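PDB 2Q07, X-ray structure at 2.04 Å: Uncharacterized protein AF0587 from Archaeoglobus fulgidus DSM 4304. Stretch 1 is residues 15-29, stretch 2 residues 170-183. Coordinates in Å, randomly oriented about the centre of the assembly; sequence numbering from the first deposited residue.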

# COMPACT_ATOMS: atom_id res chain seq x y z
N ARG A 15 7.09 3.62 -11.16
CA ARG A 15 6.35 4.74 -11.83
C ARG A 15 4.87 4.53 -11.55
O ARG A 15 4.16 5.43 -11.11
CB ARG A 15 6.59 4.72 -13.34
CG ARG A 15 8.03 4.44 -13.75
CD ARG A 15 8.37 2.96 -13.64
NE ARG A 15 9.80 2.71 -13.77
CZ ARG A 15 10.51 2.97 -14.86
NH1 ARG A 15 9.93 3.50 -15.93
NH2 ARG A 15 11.81 2.71 -14.88
N TYR A 16 4.41 3.31 -11.82
CA TYR A 16 3.02 2.93 -11.60
C TYR A 16 2.69 2.99 -10.12
O TYR A 16 1.65 3.53 -9.72
CB TYR A 16 2.76 1.51 -12.11
CG TYR A 16 1.36 1.06 -11.82
CD1 TYR A 16 0.27 1.71 -12.39
CD2 TYR A 16 1.11 -0.01 -10.95
CE1 TYR A 16 -1.04 1.32 -12.11
CE2 TYR A 16 -0.20 -0.42 -10.67
CZ TYR A 16 -1.26 0.26 -11.25
OH TYR A 16 -2.56 -0.12 -10.98
N PHE A 17 3.57 2.42 -9.31
CA PHE A 17 3.40 2.39 -7.87
C PHE A 17 3.22 3.81 -7.34
O PHE A 17 2.29 4.10 -6.60
CB PHE A 17 4.62 1.75 -7.21
CG PHE A 17 4.61 1.86 -5.71
CD1 PHE A 17 3.70 1.13 -4.94
CD2 PHE A 17 5.48 2.73 -5.06
CE1 PHE A 17 3.66 1.27 -3.56
CE2 PHE A 17 5.45 2.89 -3.67
CZ PHE A 17 4.53 2.15 -2.92
N PHE A 18 4.15 4.69 -7.73
CA PHE A 18 4.13 6.08 -7.30
C PHE A 18 2.83 6.79 -7.62
O PHE A 18 2.22 7.43 -6.75
CB PHE A 18 5.28 6.84 -7.96
CG PHE A 18 6.56 6.80 -7.18
CD1 PHE A 18 7.77 6.62 -7.83
CD2 PHE A 18 6.55 6.94 -5.79
CE1 PHE A 18 8.97 6.60 -7.12
CE2 PHE A 18 7.74 6.92 -5.07
CZ PHE A 18 8.95 6.75 -5.74
N GLU A 19 2.39 6.68 -8.86
CA GLU A 19 1.18 7.34 -9.30
C GLU A 19 -0.09 6.79 -8.69
O GLU A 19 -0.98 7.55 -8.31
CB GLU A 19 1.10 7.30 -10.83
CG GLU A 19 2.10 8.26 -11.49
CD GLU A 19 1.99 8.31 -13.01
OE1 GLU A 19 2.45 9.31 -13.60
OE2 GLU A 19 1.47 7.35 -13.61
N ARG A 20 -0.18 5.47 -8.57
CA ARG A 20 -1.36 4.84 -8.00
C ARG A 20 -1.44 5.07 -6.50
O ARG A 20 -2.52 5.31 -5.96
CB ARG A 20 -1.36 3.35 -8.32
CG ARG A 20 -2.55 2.59 -7.77
CD ARG A 20 -3.86 3.19 -8.24
NE ARG A 20 -4.99 2.40 -7.79
CZ ARG A 20 -6.26 2.66 -8.09
NH1 ARG A 20 -6.55 3.71 -8.85
NH2 ARG A 20 -7.22 1.88 -7.65
N ALA A 21 -0.30 4.98 -5.82
CA ALA A 21 -0.30 5.19 -4.38
C ALA A 21 -0.67 6.64 -4.08
O ALA A 21 -1.40 6.92 -3.13
CB ALA A 21 1.09 4.86 -3.79
N LEU A 22 -0.20 7.55 -4.92
CA LEU A 22 -0.49 8.96 -4.73
C LEU A 22 -1.98 9.27 -4.86
O LEU A 22 -2.50 10.12 -4.14
CB LEU A 22 0.30 9.81 -5.74
CG LEU A 22 0.23 11.33 -5.58
CD1 LEU A 22 0.90 11.78 -4.29
CD2 LEU A 22 0.92 11.98 -6.78
N GLU A 23 -2.68 8.61 -5.77
CA GLU A 23 -4.10 8.91 -5.89
C GLU A 23 -4.95 8.20 -4.84
O GLU A 23 -6.08 8.61 -4.58
CB GLU A 23 -4.62 8.62 -7.32
CG GLU A 23 -4.55 7.19 -7.79
CD GLU A 23 -5.12 7.02 -9.20
OE1 GLU A 23 -6.31 7.33 -9.42
OE2 GLU A 23 -4.37 6.58 -10.10
N CYS A 24 -4.40 7.17 -4.22
CA CYS A 24 -5.13 6.41 -3.19
C CYS A 24 -4.76 6.82 -1.77
O CYS A 24 -5.40 6.38 -0.81
CB CYS A 24 -4.88 4.91 -3.37
SG CYS A 24 -5.35 4.27 -5.01
N TYR A 25 -3.74 7.67 -1.64
CA TYR A 25 -3.24 8.11 -0.34
C TYR A 25 -4.21 8.98 0.46
O TYR A 25 -4.55 10.08 0.03
CB TYR A 25 -1.93 8.87 -0.55
CG TYR A 25 -1.17 9.21 0.70
CD1 TYR A 25 -1.12 8.32 1.78
CD2 TYR A 25 -0.47 10.41 0.80
CE1 TYR A 25 -0.38 8.62 2.93
CE2 TYR A 25 0.27 10.72 1.94
CZ TYR A 25 0.32 9.83 3.00
OH TYR A 25 1.05 10.13 4.12
N LYS A 26 -4.66 8.49 1.60
CA LYS A 26 -5.58 9.28 2.43
C LYS A 26 -5.15 9.33 3.90
O LYS A 26 -5.39 8.40 4.66
CB LYS A 26 -7.01 8.73 2.32
CG LYS A 26 -7.49 8.59 0.88
CD LYS A 26 -8.97 8.24 0.80
CE LYS A 26 -9.36 7.85 -0.62
NZ LYS A 26 -8.64 6.61 -1.08
N PRO A 27 -4.50 10.43 4.30
CA PRO A 27 -4.02 10.64 5.67
C PRO A 27 -5.13 10.66 6.71
O PRO A 27 -6.30 10.86 6.39
CB PRO A 27 -3.31 11.99 5.57
CG PRO A 27 -2.84 12.03 4.16
CD PRO A 27 -4.04 11.51 3.41
N PHE A 28 -4.75 10.44 7.96
CA PHE A 28 -5.70 10.48 9.07
C PHE A 28 -5.22 11.50 10.10
O PHE A 28 -5.84 11.71 11.14
CB PHE A 28 -5.81 9.09 9.72
CG PHE A 28 -4.50 8.57 10.25
CD1 PHE A 28 -4.01 8.99 11.49
CD2 PHE A 28 -3.77 7.64 9.52
CE1 PHE A 28 -2.81 8.50 11.99
CE2 PHE A 28 -2.56 7.14 10.01
CZ PHE A 28 -2.08 7.56 11.25
N SER A 29 -4.11 12.17 9.77
CA SER A 29 -3.49 13.16 10.66
C SER A 29 -3.05 14.40 9.88
O SER A 29 -2.91 14.35 8.67
CB SER A 29 -2.27 12.53 11.35
OG SER A 29 -1.52 13.47 12.10
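Stretch 2 (170-183) RRILEHMLSYQFGI

Stretch 2 lies across stretch 1 as a helix, residues 170-181, that enters from earlier in the chain and ends at F181; G182, at positive phi, is the first residue to leave the helical conformation. Its partner is the shorter helix 16-24, followed by a non-helical tail from Y25 to S29. The two helix axes approach to 9.3 Å, and their N-to-C directions differ by 121°, so the helices run obliquely against one another, closer to antiparallel than to parallel. The backbones come nearest at C24 and Y179, whose CA atoms are 5.9 Å apart. The C-terminal end of helix 170-181 therefore packs on helix 16-24, while its earlier turns, at H175 and R171, face the tail.

The main bump is Y179. Its CA-to-CB bond points away from stretch 1, yet with chi1 in t the ring comes back to fill a hollow formed by Y16, F17, R20 and A21. R20 CG covers one face of the ring, 3.7 Å from its centroid. A21 CB lies 4.2 Å from Y179 CE1, and F17 CD1 lies 4.0 Å from the same CE1. At the tip, Y179 OH reaches to 3.3 Å from F17 CA and 3.9 Å from Y16 CE2.

R20 then carries its guanidinium to the end of the opposing helix. R20 NE donates a hydrogen bond to Y179 O at 2.7 Å; R20 NH2 adds weak ones to Y179 O at 3.0 Å and S178 O at 2.8 Å. The same side chain thus covers the tyrosine ring with its aliphatic part and binds backbone carbonyls with its charged end. G182 turns the chain beside this group, with G182 N 3.4 Å from R20 NH2; both are donors, so the pair is no hydrogen bond.

C24 fits where the backbones are closest: its SG is 3.8 Å from Y179 CA and its CB 3.6 Å from S178 OG. Beyond it, Y25 leaves the helical conformation and the tail passes H175. The CA-to-CB bond of H175 points sideways, but its ring comes nearer to this tail, and NE2 accepts a well-aligned hydrogen bond near the ring plane, 3.0 Å from K26 N to H175 NE2. H175 ND1 donates to R171 O at 2.8 Å, which leaves NE2 free to accept. The K26 side chain folds back, its NZ donating to C24 O at 3.3 Å. Farther along, F28 points toward stretch 2 and sets its CB over one face of the R171 guanidinium, 3.4 Å from R171 NH2. The whole contact buries 617 Å², both sides summed.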

# COMPACT_ATOMS: atom_id res chain seq x y z
N ARG A 170 -5.72 -1.20 10.21
CA ARG A 170 -6.92 -1.03 9.40
C ARG A 170 -6.67 -0.07 8.22
O ARG A 170 -7.16 -0.30 7.11
CB ARG A 170 -8.07 -0.52 10.28
CG ARG A 170 -9.26 0.04 9.51
CD ARG A 170 -10.46 0.17 10.43
NE ARG A 170 -10.85 -1.15 10.92
CZ ARG A 170 -11.61 -1.37 11.99
NH1 ARG A 170 -12.07 -0.35 12.70
NH2 ARG A 170 -11.89 -2.62 12.36
N ARG A 171 -5.90 0.98 8.46
CA ARG A 171 -5.59 1.95 7.41
C ARG A 171 -4.78 1.27 6.30
O ARG A 171 -4.98 1.53 5.11
CB ARG A 171 -4.79 3.13 7.96
CG ARG A 171 -5.59 4.41 8.16
CD ARG A 171 -6.30 4.41 9.49
NE ARG A 171 -7.15 5.59 9.65
CZ ARG A 171 -7.56 6.06 10.82
NH1 ARG A 171 -7.20 5.44 11.94
NH2 ARG A 171 -8.35 7.13 10.88
N ILE A 172 -3.86 0.40 6.70
CA ILE A 172 -3.01 -0.33 5.76
C ILE A 172 -3.85 -1.22 4.85
O ILE A 172 -3.68 -1.21 3.64
CB ILE A 172 -1.99 -1.22 6.51
CG1 ILE A 172 -0.90 -0.36 7.15
CG2 ILE A 172 -1.37 -2.22 5.58
CD1 ILE A 172 0.10 -1.15 7.99
N LEU A 173 -4.74 -2.00 5.45
CA LEU A 173 -5.60 -2.90 4.70
C LEU A 173 -6.54 -2.11 3.81
O LEU A 173 -6.76 -2.47 2.65
CB LEU A 173 -6.38 -3.81 5.66
CG LEU A 173 -5.61 -4.91 6.40
CD1 LEU A 173 -6.54 -5.62 7.37
CD2 LEU A 173 -5.03 -5.91 5.40
N GLU A 174 -7.09 -1.02 4.33
CA GLU A 174 -8.00 -0.18 3.54
C GLU A 174 -7.26 0.40 2.34
O GLU A 174 -7.82 0.48 1.25
CB GLU A 174 -8.59 0.96 4.38
CG GLU A 174 -9.39 0.48 5.58
CD GLU A 174 -9.97 1.62 6.39
OE1 GLU A 174 -9.27 2.64 6.60
OE2 GLU A 174 -11.13 1.50 6.84
N HIS A 175 -6.01 0.82 2.55
CA HIS A 175 -5.22 1.41 1.47
C HIS A 175 -4.84 0.39 0.41
O HIS A 175 -4.70 0.75 -0.75
CB HIS A 175 -3.95 2.08 2.00
CG HIS A 175 -4.16 3.50 2.44
ND1 HIS A 175 -4.89 3.84 3.55
CD2 HIS A 175 -3.76 4.67 1.89
CE1 HIS A 175 -4.95 5.16 3.66
NE2 HIS A 175 -4.26 5.68 2.66
N MSE A 176 -4.67 -0.87 0.80
CA MSE A 176 -4.31 -1.89 -0.19
C MSE A 176 -5.50 -2.21 -1.08
O MSE A 176 -5.34 -2.45 -2.28
CB MSE A 176 -3.80 -3.14 0.52
CG MSE A 176 -2.56 -2.87 1.34
SE MSE A 176 -1.80 -4.45 2.10
CE MSE A 176 -2.69 -4.48 3.79
N LEU A 177 -6.69 -2.22 -0.49
CA LEU A 177 -7.93 -2.47 -1.23
C LEU A 177 -8.13 -1.34 -2.24
O LEU A 177 -8.46 -1.57 -3.41
CB LEU A 177 -9.10 -2.52 -0.25
CG LEU A 177 -9.34 -3.85 0.46
CD1 LEU A 177 -10.53 -3.72 1.42
CD2 LEU A 177 -9.63 -4.93 -0.59
N SER A 178 -7.92 -0.12 -1.77
CA SER A 178 -8.04 1.08 -2.60
C SER A 178 -7.05 0.99 -3.75
O SER A 178 -7.41 1.15 -4.92
CB SER A 178 -7.76 2.31 -1.74
OG SER A 178 -8.01 3.51 -2.45
N TYR A 179 -5.79 0.72 -3.42
CA TYR A 179 -4.73 0.60 -4.40
C TYR A 179 -5.09 -0.41 -5.51
O TYR A 179 -5.14 -0.08 -6.69
CB TYR A 179 -3.44 0.14 -3.69
CG TYR A 179 -2.21 0.11 -4.57
CD1 TYR A 179 -1.34 1.20 -4.63
CD2 TYR A 179 -1.93 -1.01 -5.37
CE1 TYR A 179 -0.23 1.19 -5.45
CE2 TYR A 179 -0.81 -1.03 -6.20
CZ TYR A 179 0.03 0.08 -6.24
OH TYR A 179 1.12 0.08 -7.07
N GLN A 180 -5.37 -1.64 -5.10
CA GLN A 180 -5.69 -2.73 -6.02
C GLN A 180 -7.04 -2.71 -6.72
O GLN A 180 -7.13 -3.08 -7.89
CB GLN A 180 -5.55 -4.07 -5.30
CG GLN A 180 -4.16 -4.33 -4.76
CD GLN A 180 -4.12 -5.54 -3.86
OE1 GLN A 180 -4.55 -6.63 -4.25
NE2 GLN A 180 -3.60 -5.38 -2.66
N PHE A 181 -8.08 -2.28 -6.02
CA PHE A 181 -9.42 -2.29 -6.61
C PHE A 181 -10.17 -0.97 -6.61
O PHE A 181 -11.26 -0.88 -7.18
CB PHE A 181 -10.29 -3.33 -5.88
CG PHE A 181 -9.62 -4.66 -5.72
CD1 PHE A 181 -9.23 -5.11 -4.46
CD2 PHE A 181 -9.37 -5.46 -6.83
CE1 PHE A 181 -8.59 -6.33 -4.30
CE2 PHE A 181 -8.73 -6.70 -6.68
CZ PHE A 181 -8.34 -7.13 -5.42
N GLY A 182 -9.62 0.06 -5.97
CA GLY A 182 -10.30 1.34 -5.94
C GLY A 182 -11.57 1.29 -5.12
O GLY A 182 -12.53 1.99 -5.42
N ILE A 183 -11.58 0.44 -4.09
CA ILE A 183 -12.74 0.33 -3.20
C ILE A 183 -12.22 0.21 -1.77
O ILE A 183 -11.01 0.15 -1.54
CB ILE A 183 -13.61 -0.94 -3.47
CG1 ILE A 183 -12.92 -2.19 -2.91
CG2 ILE A 183 -13.89 -1.11 -4.96
CD1 ILE A 183 -13.71 -3.48 -3.12